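Local structure of exodeoxyribonuclease III (Neisseria meningitidis, 2JC4) at residues V8-L11 with N12-L15; F42-A45 with A46-M50; F117-K120 with E121-A125; R233-L236 with E237-A240. The protein is a DNA-repair phosphodiesterase of the AP endonuclease/exonuclease III family that probably removes nucleotides from DNA as a 3'-5' exonuclease, with magnesium or manganese ions as likely cofactors. All blocks are in the same frame, centred on the assembly; numbering follows the deposited sequence. Where two conformers were deposited one is given.

Interaction 1 of 4, residues V8-L11 with N12-L15; sequences VNSL and NVRL. With MG (magnesium ion), chain B.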
loop_
_atom_site.group_PDB
_atom_site.type_symbol
_atom_site.label_atom_id
_atom_site.label_comp_id
_atom_site.label_asym_id
_atom_site.label_seq_id
_atom_site.Cartn_x
_atom_site.Cartn_y
_atom_site.Cartn_z
ATOM N N VAL A 8 1.771 -3.657 -7.891
ATOM C CA VAL A 8 2.504 -4.246 -9.015
ATOM C C VAL A 8 1.730 -4.193 -10.326
ATOM O O VAL A 8 2.274 -4.585 -11.355
ATOM C CB VAL A 8 2.883 -5.742 -8.744
ATOM C CG1 VAL A 8 3.929 -5.854 -7.665
ATOM C CG2 VAL A 8 1.636 -6.599 -8.385
ATOM N N ASN A 9 0.461 -3.762 -10.284
ATOM C CA ASN A 9 -0.346 -3.633 -11.518
ATOM C C ASN A 9 -0.345 -4.926 -12.361
ATOM O O ASN A 9 -0.002 -4.914 -13.564
ATOM C CB ASN A 9 0.161 -2.451 -12.376
ATOM C CG ASN A 9 -0.739 -2.167 -13.550
ATOM O OD1 ASN A 9 -1.928 -2.399 -13.467
ATOM N ND2 ASN A 9 -0.176 -1.657 -14.645
ATOM N N SER A 10 -0.731 -6.014 -11.705
ATOM C CA SER A 10 -0.696 -7.425 -12.171
ATOM C C SER A 10 0.585 -8.165 -11.726
ATOM O O SER A 10 1.708 -7.861 -12.198
ATOM C CB SER A 10 -0.922 -7.610 -13.684
ATOM O OG SER A 10 -0.718 -9.001 -13.947
ATOM N N LEU A 11 0.427 -9.146 -10.839
ATOM C CA LEU A 11 1.577 -9.978 -10.452
ATOM C C LEU A 11 2.048 -10.930 -11.567
ATOM O O LEU A 11 3.225 -11.286 -11.615
ATOM C CB LEU A 11 1.289 -10.770 -9.170
ATOM C CG LEU A 11 2.467 -11.534 -8.588
ATOM C CD1 LEU A 11 3.673 -10.632 -8.360
ATOM C CD2 LEU A 11 2.052 -12.215 -7.269
ATOM N N ASN A 12 1.143 -11.324 -12.450
ATOM C CA ASN A 12 1.528 -12.099 -13.642
ATOM C C ASN A 12 2.584 -11.323 -14.422
ATOM O O ASN A 12 3.638 -11.855 -14.784
ATOM C CB ASN A 12 0.306 -12.373 -14.521
ATOM C CG ASN A 12 0.360 -13.755 -15.209
ATOM O OD1 ASN A 12 1.429 -14.354 -15.390
ATOM N ND2 ASN A 12 -0.815 -14.268 -15.572
ATOM N N VAL A 13 2.306 -10.044 -14.664
ATOM C CA VAL A 13 3.240 -9.215 -15.426
ATOM C C VAL A 13 4.537 -8.951 -14.670
ATOM O O VAL A 13 5.634 -8.992 -15.245
ATOM C CB VAL A 13 2.586 -7.885 -15.829
ATOM C CG1 VAL A 13 3.565 -7.046 -16.658
ATOM C CG2 VAL A 13 1.304 -8.160 -16.615
ATOM N N ARG A 14 4.414 -8.644 -13.386
ATOM C CA ARG A 14 5.538 -8.102 -12.626
ATOM C C ARG A 14 6.351 -9.133 -11.891
ATOM O O ARG A 14 7.309 -8.778 -11.218
ATOM C CB ARG A 14 5.031 -7.072 -11.587
ATOM C CG ARG A 14 5.771 -5.724 -11.588
ATOM C CD ARG A 14 5.729 -5.042 -12.942
ATOM N NE ARG A 14 4.334 -4.744 -13.297
ATOM C CZ ARG A 14 3.917 -4.297 -14.471
ATOM N NH1 ARG A 14 4.778 -4.048 -15.454
ATOM N NH2 ARG A 14 2.613 -4.090 -14.666
ATOM N N LEU A 15 5.957 -10.405 -11.971
ATOM C CA LEU A 15 6.669 -11.438 -11.196
ATOM C C LEU A 15 8.200 -11.409 -11.299
ATOM O O LEU A 15 8.854 -11.453 -10.275
ATOM C CB LEU A 15 6.135 -12.858 -11.458
ATOM C CG LEU A 15 6.743 -13.983 -10.610
ATOM C CD1 LEU A 15 6.492 -13.777 -9.116
ATOM C CD2 LEU A 15 6.099 -15.274 -11.056
HETATM MG MG MG B . -3.271 -0.683 -12.201
HETATM O O HOH W 1 -2.758 0.900 -13.655
HETATM O O HOH W 2 -4.315 0.758 -10.919
HETATM O O HOH W 3 -5.159 -1.260 -13.172
HETATM O O HOH W 4 -1.570 -0.170 -10.852
#
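Two bends in the chain of Arg14, at chi2 (57°) and chi3 (62°), curl its guanidinium back against the loop that leads into its own helix, where it meets the carbonyls of Val8 and Asn9. This is the N-capped start of helix 11-23, the turn that joins strand 2-7 to that helix in the DNase I-like fold. Arg14 NE donates to Val8 O at 2.8 Å along a nearly straight bond, and NH2 reaches Asn9 O at 3.0 Å. Both oxygens lie at the guanidinium edge, near its plane, although NH2 stands above the carbonyl plane of Asn9. With NH1 held by Arg243 O, the group is gripped on all three nitrogens and its rotation is fixed. Nearer its own backbone, Arg14 packs CB against Val8 CB at 3.8 Å. Ser10 supplies the cap, its OG accepting from Val13 N at 3.3 Å, while its carbonyl O takes Arg14 N at 3.1 Å. Arg14 thereby holds the carbonyl of a metal-binding residue: Asn9 OD1 binds the magnesium ion together with Glu34, while Lys36 also donates to OD1 and ND2 bonds Tyr203 OH. The amide and guanidinium planes are only 15° apart, and the magnesium ion lies 2.5 Å from Asn9 OD1, with four waters completing the ligands around it.

Interaction 2 of 4, residues F42-A45 with A46-M50; sequences FPAA and ALQMM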
loop_
_atom_site.group_PDB
_atom_site.type_symbol
_atom_site.label_atom_id
_atom_site.label_comp_id
_atom_site.label_asym_id
_atom_site.label_seq_id
_atom_site.Cartn_x
_atom_site.Cartn_y
_atom_site.Cartn_z
ATOM N N PHE A 42 -2.227 -17.361 -8.054
ATOM C CA PHE A 42 -1.097 -16.706 -7.392
ATOM C C PHE A 42 0.136 -17.607 -7.599
ATOM O O PHE A 42 0.029 -18.823 -7.349
ATOM C CB PHE A 42 -1.398 -16.561 -5.897
ATOM C CG PHE A 42 -0.346 -15.809 -5.136
ATOM C CD1 PHE A 42 -0.332 -14.406 -5.138
ATOM C CD2 PHE A 42 0.645 -16.489 -4.435
ATOM C CE1 PHE A 42 0.643 -13.706 -4.429
ATOM C CE2 PHE A 42 1.648 -15.785 -3.715
ATOM C CZ PHE A 42 1.644 -14.405 -3.718
ATOM N N PRO A 43 1.297 -17.028 -8.026
ATOM C CA PRO A 43 2.515 -17.834 -8.224
ATOM C C PRO A 43 3.216 -18.238 -6.902
ATOM O O PRO A 43 4.411 -17.930 -6.680
ATOM C CB PRO A 43 3.383 -16.914 -9.099
ATOM C CG PRO A 43 3.044 -15.520 -8.592
ATOM C CD PRO A 43 1.543 -15.600 -8.365
ATOM N N ALA A 44 2.494 -18.971 -6.056
ATOM C CA ALA A 44 2.993 -19.338 -4.726
ATOM C C ALA A 44 4.310 -20.144 -4.832
ATOM O O ALA A 44 5.301 -19.837 -4.172
ATOM C CB ALA A 44 1.918 -20.123 -3.931
ATOM N N ALA A 45 4.339 -21.135 -5.712
ATOM C CA ALA A 45 5.545 -21.959 -5.887
ATOM C C ALA A 45 6.767 -21.116 -6.268
ATOM O O ALA A 45 7.824 -21.316 -5.715
ATOM C CB ALA A 45 5.306 -23.091 -6.927
ATOM N N ALA A 46 6.628 -20.184 -7.208
ATOM C CA ALA A 46 7.769 -19.356 -7.626
ATOM C C ALA A 46 8.404 -18.569 -6.482
ATOM O O ALA A 46 9.623 -18.384 -6.470
ATOM C CB ALA A 46 7.391 -18.410 -8.772
ATOM N N LEU A 47 7.588 -18.103 -5.530
ATOM C CA LEU A 47 8.110 -17.309 -4.411
ATOM C C LEU A 47 8.525 -18.173 -3.228
ATOM O O LEU A 47 9.542 -17.906 -2.576
ATOM C CB LEU A 47 7.063 -16.302 -3.941
ATOM C CG LEU A 47 6.612 -15.300 -5.001
ATOM C CD1 LEU A 47 5.397 -14.474 -4.519
ATOM C CD2 LEU A 47 7.765 -14.388 -5.401
ATOM N N GLN A 48 7.701 -19.178 -2.924
ATOM C CA GLN A 48 8.006 -20.151 -1.880
ATOM C C GLN A 48 9.327 -20.872 -2.165
ATOM O O GLN A 48 10.116 -21.110 -1.250
ATOM C CB GLN A 48 6.837 -21.135 -1.709
ATOM C CG GLN A 48 5.562 -20.414 -1.187
ATOM C CD GLN A 48 4.307 -21.279 -1.124
ATOM O OE1 GLN A 48 3.468 -21.117 -0.212
ATOM N NE2 GLN A 48 4.151 -22.180 -2.094
ATOM N N MET A 49 9.564 -21.189 -3.441
ATOM C CA MET A 49 10.775 -21.895 -3.844
ATOM C C MET A 49 11.985 -21.017 -3.706
ATOM O O MET A 49 13.122 -21.510 -3.786
ATOM C CB MET A 49 10.644 -22.480 -5.257
ATOM C CG MET A 49 9.689 -23.675 -5.255
ATOM S SD MET A 49 9.482 -24.492 -6.870
ATOM C CE MET A 49 11.174 -24.869 -7.299
ATOM N N MET A 50 11.753 -19.719 -3.472
ATOM C CA MET A 50 12.821 -18.776 -3.205
ATOM C C MET A 50 13.037 -18.602 -1.699
ATOM O O MET A 50 13.885 -17.845 -1.279
ATOM C CB MET A 50 12.506 -17.424 -3.844
ATOM C CG MET A 50 12.839 -17.336 -5.331
ATOM S SD MET A 50 12.371 -15.759 -6.102
ATOM C CE MET A 50 13.652 -14.617 -5.557
#
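Phe42 and Leu47 form the apolar centre, the CZ corner of the ring meeting one methyl of the leucine: Phe42 CZ lies 3.8 Å from Leu47 CD1, and CE2 is slightly farther from the same methyl. The two side chains cross at about a right angle, and the methyl approaches the ring obliquely. Phe42 CG stands opposite the backbone N (chi1 -176°), which carries the ring toward Leu47, while Pro43 CD covers part of one face and Ala44 CB sits at the edge. Trp56 of strand 53-57 stacks on the same ring, and Cys54 touches both Phe42 and Leu47. Beside this centre the Pro43 ring approaches Ala46, CB to CB at 4.3 Å. Pro43 is the N-cap of the short helix 44-48 and the centre of an inverse gamma turn, a tight bend that redirects the chain from the preceding loop into the helix. One turn on, Met49 lies against Ala45, its CG 3.0 Å from Ala45 O and its SD 4.4 Å from Ala45 CB. Leu47 N bonds weakly to the carbonyl of Pro43, whereas the next turn is firmer: Gln48 N donates to Ala44 O at 2.8 Å, and Met49 N to Ala45 O at 2.9 Å. On the outer side the extended chain of Gln48 runs back along the helix, bringing its amide NE2 to 3.5 Å from Ala44 CB.

Interaction 3 of 4, residues F117-K120 with E121-A125; sequences FKYK and EQWFA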
loop_
_atom_site.group_PDB
_atom_site.type_symbol
_atom_site.label_atom_id
_atom_site.label_comp_id
_atom_site.label_asym_id
_atom_site.label_seq_id
_atom_site.Cartn_x
_atom_site.Cartn_y
_atom_site.Cartn_z
ATOM N N PHE A 117 -17.195 6.361 -5.876
ATOM C CA PHE A 117 -16.754 7.273 -4.830
ATOM C C PHE A 117 -17.568 7.097 -3.531
ATOM O O PHE A 117 -17.046 7.321 -2.421
ATOM C CB PHE A 117 -16.828 8.736 -5.314
ATOM C CG PHE A 117 -16.007 9.695 -4.479
ATOM C CD1 PHE A 117 -14.619 9.692 -4.579
ATOM C CD2 PHE A 117 -16.617 10.604 -3.605
ATOM C CE1 PHE A 117 -13.855 10.596 -3.853
ATOM C CE2 PHE A 117 -15.839 11.490 -2.859
ATOM C CZ PHE A 117 -14.464 11.469 -2.989
ATOM N N LYS A 118 -18.862 6.733 -3.659
ATOM C CA LYS A 118 -19.652 6.396 -2.469
ATOM C C LYS A 118 -19.122 5.089 -1.867
ATOM O O LYS A 118 -19.041 4.963 -0.638
ATOM C CB LYS A 118 -21.174 6.270 -2.762
ATOM C CG LYS A 118 -21.821 7.582 -3.247
ATOM C CD LYS A 118 -22.952 8.030 -2.330
ATOM C CE LYS A 118 -23.305 9.505 -2.539
ATOM N NZ LYS A 118 -24.188 9.690 -3.739
ATOM N N TYR A 119 -18.800 4.127 -2.736
ATOM C CA TYR A 119 -18.128 2.886 -2.314
ATOM C C TYR A 119 -16.858 3.252 -1.567
ATOM O O TYR A 119 -16.652 2.784 -0.457
ATOM C CB TYR A 119 -17.868 1.952 -3.492
ATOM C CG TYR A 119 -16.995 0.723 -3.245
ATOM C CD1 TYR A 119 -17.176 -0.104 -2.114
ATOM C CD2 TYR A 119 -16.010 0.367 -4.175
ATOM C CE1 TYR A 119 -16.345 -1.249 -1.914
ATOM C CE2 TYR A 119 -15.205 -0.748 -3.994
ATOM C CZ TYR A 119 -15.371 -1.543 -2.845
ATOM O OH TYR A 119 -14.574 -2.647 -2.699
ATOM N N LYS A 120 -16.025 4.118 -2.146
ATOM C CA LYS A 120 -14.785 4.534 -1.488
ATOM C C LYS A 120 -15.044 5.043 -0.067
ATOM O O LYS A 120 -14.321 4.679 0.866
ATOM C CB LYS A 120 -14.036 5.614 -2.295
ATOM C CG LYS A 120 -12.605 5.870 -1.815
ATOM C CD LYS A 120 -11.870 6.877 -2.740
ATOM C CE LYS A 120 -10.354 6.961 -2.416
ATOM N NZ LYS A 120 -9.571 7.677 -3.475
ATOM N N GLU A 121 -16.054 5.914 0.089
ATOM C CA GLU A 121 -16.388 6.482 1.404
ATOM C C GLU A 121 -16.749 5.386 2.393
ATOM O O GLU A 121 -16.259 5.376 3.508
ATOM C CB GLU A 121 -17.541 7.491 1.277
ATOM C CG GLU A 121 -17.989 8.153 2.592
ATOM C CD GLU A 121 -19.176 9.089 2.387
ATOM O OE1 GLU A 121 -19.824 9.063 1.326
ATOM O OE2 GLU A 121 -19.445 9.871 3.304
ATOM N N GLN A 122 -17.619 4.460 1.986
ATOM C CA GLN A 122 -18.114 3.447 2.936
ATOM C C GLN A 122 -16.976 2.483 3.289
ATOM O O GLN A 122 -16.895 1.980 4.421
ATOM C CB GLN A 122 -19.265 2.660 2.303
ATOM C CG GLN A 122 -20.460 3.532 1.794
ATOM C CD GLN A 122 -21.446 2.754 0.875
ATOM O OE1 GLN A 122 -21.043 1.971 -0.005
ATOM N NE2 GLN A 122 -22.744 2.987 1.081
ATOM N N TRP A 123 -16.142 2.193 2.297
ATOM C CA TRP A 123 -15.029 1.259 2.430
ATOM C C TRP A 123 -13.988 1.860 3.410
ATOM O O TRP A 123 -13.504 1.189 4.327
ATOM C CB TRP A 123 -14.436 0.948 1.037
ATOM C CG TRP A 123 -13.390 -0.116 1.063
ATOM C CD1 TRP A 123 -13.569 -1.468 0.863
ATOM C CD2 TRP A 123 -12.014 0.072 1.338
ATOM N NE1 TRP A 123 -12.360 -2.125 0.980
ATOM C CE2 TRP A 123 -11.399 -1.200 1.299
ATOM C CE3 TRP A 123 -11.238 1.185 1.652
ATOM C CZ2 TRP A 123 -10.045 -1.377 1.547
ATOM C CZ3 TRP A 123 -9.880 0.998 1.886
ATOM C CH2 TRP A 123 -9.307 -0.266 1.819
ATOM N N PHE A 124 -13.642 3.131 3.231
ATOM C CA PHE A 124 -12.725 3.765 4.195
ATOM C C PHE A 124 -13.256 3.810 5.640
ATOM O O PHE A 124 -12.471 3.683 6.614
ATOM C CB PHE A 124 -12.309 5.153 3.707
ATOM C CG PHE A 124 -11.051 5.137 2.870
ATOM C CD1 PHE A 124 -11.111 4.937 1.480
ATOM C CD2 PHE A 124 -9.810 5.283 3.477
ATOM C CE1 PHE A 124 -9.972 4.901 0.693
ATOM C CE2 PHE A 124 -8.630 5.247 2.694
ATOM C CZ PHE A 124 -8.706 5.075 1.308
ATOM N N ALA A 125 -14.570 4.012 5.781
ATOM C CA ALA A 125 -15.209 4.021 7.099
ATOM C C ALA A 125 -15.018 2.647 7.716
ATOM O O ALA A 125 -14.722 2.521 8.919
ATOM C CB ALA A 125 -16.699 4.314 6.963
HETATM O O HOH W 5 -18.808 9.565 -1.175
#
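Tyr119 and Trp123, one helical turn apart, are set obliquely against each other, their planes at 73° and the tyrosine centroid 5.5 Å from that of the indole five-membered ring. The contact is made by Tyr119 CE1 and OH, each 3.9 Å from Trp123 CD1. Next to them Lys120 and Phe124 run side by side in the same direction. The lysine is stretched out along its whole length, from chi1 (-168°) onward, and its methylenes follow the ring, Lys120 CG lying 3.7 Å from Phe124 CD1 and CE 3.7 Å from CE1. Trp123 CZ3 in turn lies over the centre of one Phe124 face, 4.0 Å above its plane. On the solvent side, a water donates to both Phe117 O and Glu121 OE1, tying the carboxylate to the turn before it. The buried ammonium of Lys120 is satisfied by a salt bridge to Glu172 and by the carbonyls of Asn108 and Asn148, the latter a predicted transition-state stabiliser, while Tyr119 OH bonds Asp86. All this lies on helix 115-135, the crossover of the beta-alpha-beta unit between strands 99-105 and 141-144, with Phe117, Lys120 and Glu121 packed on helix 170-180.

Interaction 4 of 4, residues R233-L236 with E237-A240; sequences RVDL and ETRA. With NA (sodium ion), chain D.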
loop_
_atom_site.group_PDB
_atom_site.type_symbol
_atom_site.label_atom_id
_atom_site.label_comp_id
_atom_site.label_asym_id
_atom_site.label_seq_id
_atom_site.Cartn_x
_atom_site.Cartn_y
_atom_site.Cartn_z
ATOM N N ARG A 233 11.810 5.476 1.911
ATOM C CA ARG A 233 12.246 5.866 0.592
ATOM C C ARG A 233 11.340 5.303 -0.478
ATOM O O ARG A 233 10.718 4.254 -0.280
ATOM C CB ARG A 233 13.705 5.427 0.358
ATOM C CG ARG A 233 13.971 3.994 0.573
ATOM C CD ARG A 233 15.458 3.734 0.865
ATOM N NE ARG A 233 15.625 2.389 1.398
ATOM C CZ ARG A 233 15.936 2.123 2.672
ATOM N NH1 ARG A 233 16.166 3.111 3.547
ATOM N NH2 ARG A 233 16.036 0.860 3.068
ATOM N N VAL A 234 11.268 6.011 -1.597
ATOM C CA VAL A 234 10.497 5.543 -2.759
ATOM C C VAL A 234 11.522 4.918 -3.712
ATOM O O VAL A 234 12.525 5.570 -4.069
ATOM C CB VAL A 234 9.660 6.694 -3.415
ATOM C CG1 VAL A 234 8.817 6.183 -4.635
ATOM C CG2 VAL A 234 8.739 7.375 -2.374
ATOM N N ASP A 235 11.290 3.671 -4.104
ATOM C CA ASP A 235 12.204 2.925 -4.961
ATOM C C ASP A 235 11.982 3.269 -6.424
ATOM O O ASP A 235 11.339 2.537 -7.175
ATOM C CB ASP A 235 12.021 1.411 -4.724
ATOM C CG ASP A 235 12.936 0.544 -5.586
ATOM O OD1 ASP A 235 13.828 1.047 -6.303
ATOM O OD2 ASP A 235 12.736 -0.679 -5.569
ATOM N N LEU A 236 12.570 4.374 -6.849
ATOM C CA LEU A 236 12.469 4.798 -8.246
ATOM C C LEU A 236 13.341 4.012 -9.237
ATOM O O LEU A 236 13.133 4.102 -10.462
ATOM C CB LEU A 236 12.761 6.295 -8.349
ATOM C CG LEU A 236 11.760 7.183 -7.610
ATOM C CD1 LEU A 236 12.062 8.623 -7.925
ATOM C CD2 LEU A 236 10.274 6.900 -7.958
ATOM N N GLU A 237 14.345 3.286 -8.736
ATOM C CA GLU A 237 15.111 2.370 -9.609
ATOM C C GLU A 237 14.166 1.344 -10.228
ATOM O O GLU A 237 14.194 1.101 -11.443
ATOM C CB GLU A 237 16.210 1.641 -8.816
ATOM C CG GLU A 237 17.248 2.610 -8.262
ATOM C CD GLU A 237 18.299 1.931 -7.420
ATOM O OE1 GLU A 237 18.703 0.786 -7.767
ATOM O OE2 GLU A 237 18.719 2.567 -6.423
ATOM N N THR A 238 13.304 0.778 -9.401
ATOM C CA THR A 238 12.344 -0.233 -9.829
ATOM C C THR A 238 11.329 0.406 -10.781
ATOM O O THR A 238 10.949 -0.204 -11.769
ATOM C CB THR A 238 11.649 -0.896 -8.627
ATOM O OG1 THR A 238 12.627 -1.645 -7.888
ATOM C CG2 THR A 238 10.558 -1.887 -9.069
ATOM N N ARG A 239 10.890 1.636 -10.477
ATOM C CA ARG A 239 9.962 2.381 -11.364
ATOM C C ARG A 239 10.611 2.763 -12.724
ATOM O O ARG A 239 9.918 2.959 -13.722
ATOM C CB ARG A 239 9.441 3.620 -10.608
ATOM C CG ARG A 239 8.329 4.450 -11.312
ATOM C CD ARG A 239 7.180 3.573 -11.714
ATOM N NE ARG A 239 6.157 4.295 -12.488
ATOM C CZ ARG A 239 6.192 4.474 -13.805
ATOM N NH1 ARG A 239 7.261 4.085 -14.533
ATOM N NH2 ARG A 239 5.161 5.096 -14.389
ATOM N N ALA A 240 11.952 2.840 -12.762
ATOM C CA ALA A 240 12.702 3.187 -13.978
ATOM C C ALA A 240 12.990 1.995 -14.869
ATOM O O ALA A 240 13.574 2.163 -15.947
ATOM C CB ALA A 240 14.051 3.902 -13.620
HETATM NA NA NA D . 14.287 6.980 -3.773
HETATM O O HOH W 6 12.918 8.305 -2.135
HETATM O O HOH W 7 15.746 2.866 -5.339
HETATM O O HOH W 8 15.196 5.606 -5.628
HETATM O O HOH W 9 14.356 8.889 -5.182
#
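Asp235 grips Thr238 through both carboxylate oxygens: Thr238 OG1 donates to OD2 in a short bond of 2.5 Å, and the backbone N of Thr238 donates to OD1 at 3.2 Å. Both donors approach from above the carboxylate plane, and the two side chains cross at about a right angle. A fully trans chi1 (180°) lets Asp235 reach forward over the first turn. A water donates to OD1 at 2.8 Å and, weakly, to Glu237 OE2, placing a bridge between two acidic groups. The aspartate is the N-cap of helix 236-239 and the centre of an inverse gamma turn, where edge strand 229-234 gives way to the helix. Just before it, Val234 O binds a sodium ion at 2.3 Å; one of the ion's waters accepts from Val234 N and another from Leu236 N. A weak bond runs from Ala240 N to Leu236 O in this brief helix. Leu236 CD2 comes within 4.3 Å of Arg239 CB, and both residues touch Phe208 of helix 207-210. Thr238 rests on Trp6 and Leu21, while the guanidinium of Arg239 leads away to Phe201 O and, weakly, to the carbonyl of Asp246.

The four contacts follow one another along the chain, each at or along a helix. Interactions 1 and 2, with centres 13 Å apart, touch: Leu11 and Leu15 of helix 11-23 pack on Phe42, Pro43 and Leu47. Interaction 4 lies about 16 Å from interaction 1, centre to centre, where strand 229-234 ends at an edge of the sheet containing strand 2-7. Interaction 3 lies on helix 115-135, which connects strands 99-105 and 141-144 of the other sheet, its centre about 30 Å from that of interaction 4 across the chain's centre. Interaction 1 carries a magnesium ligand, while interactions 3 and 4 neighbour predicted active-site residues, consistent with a catalytic site drawn from both halves.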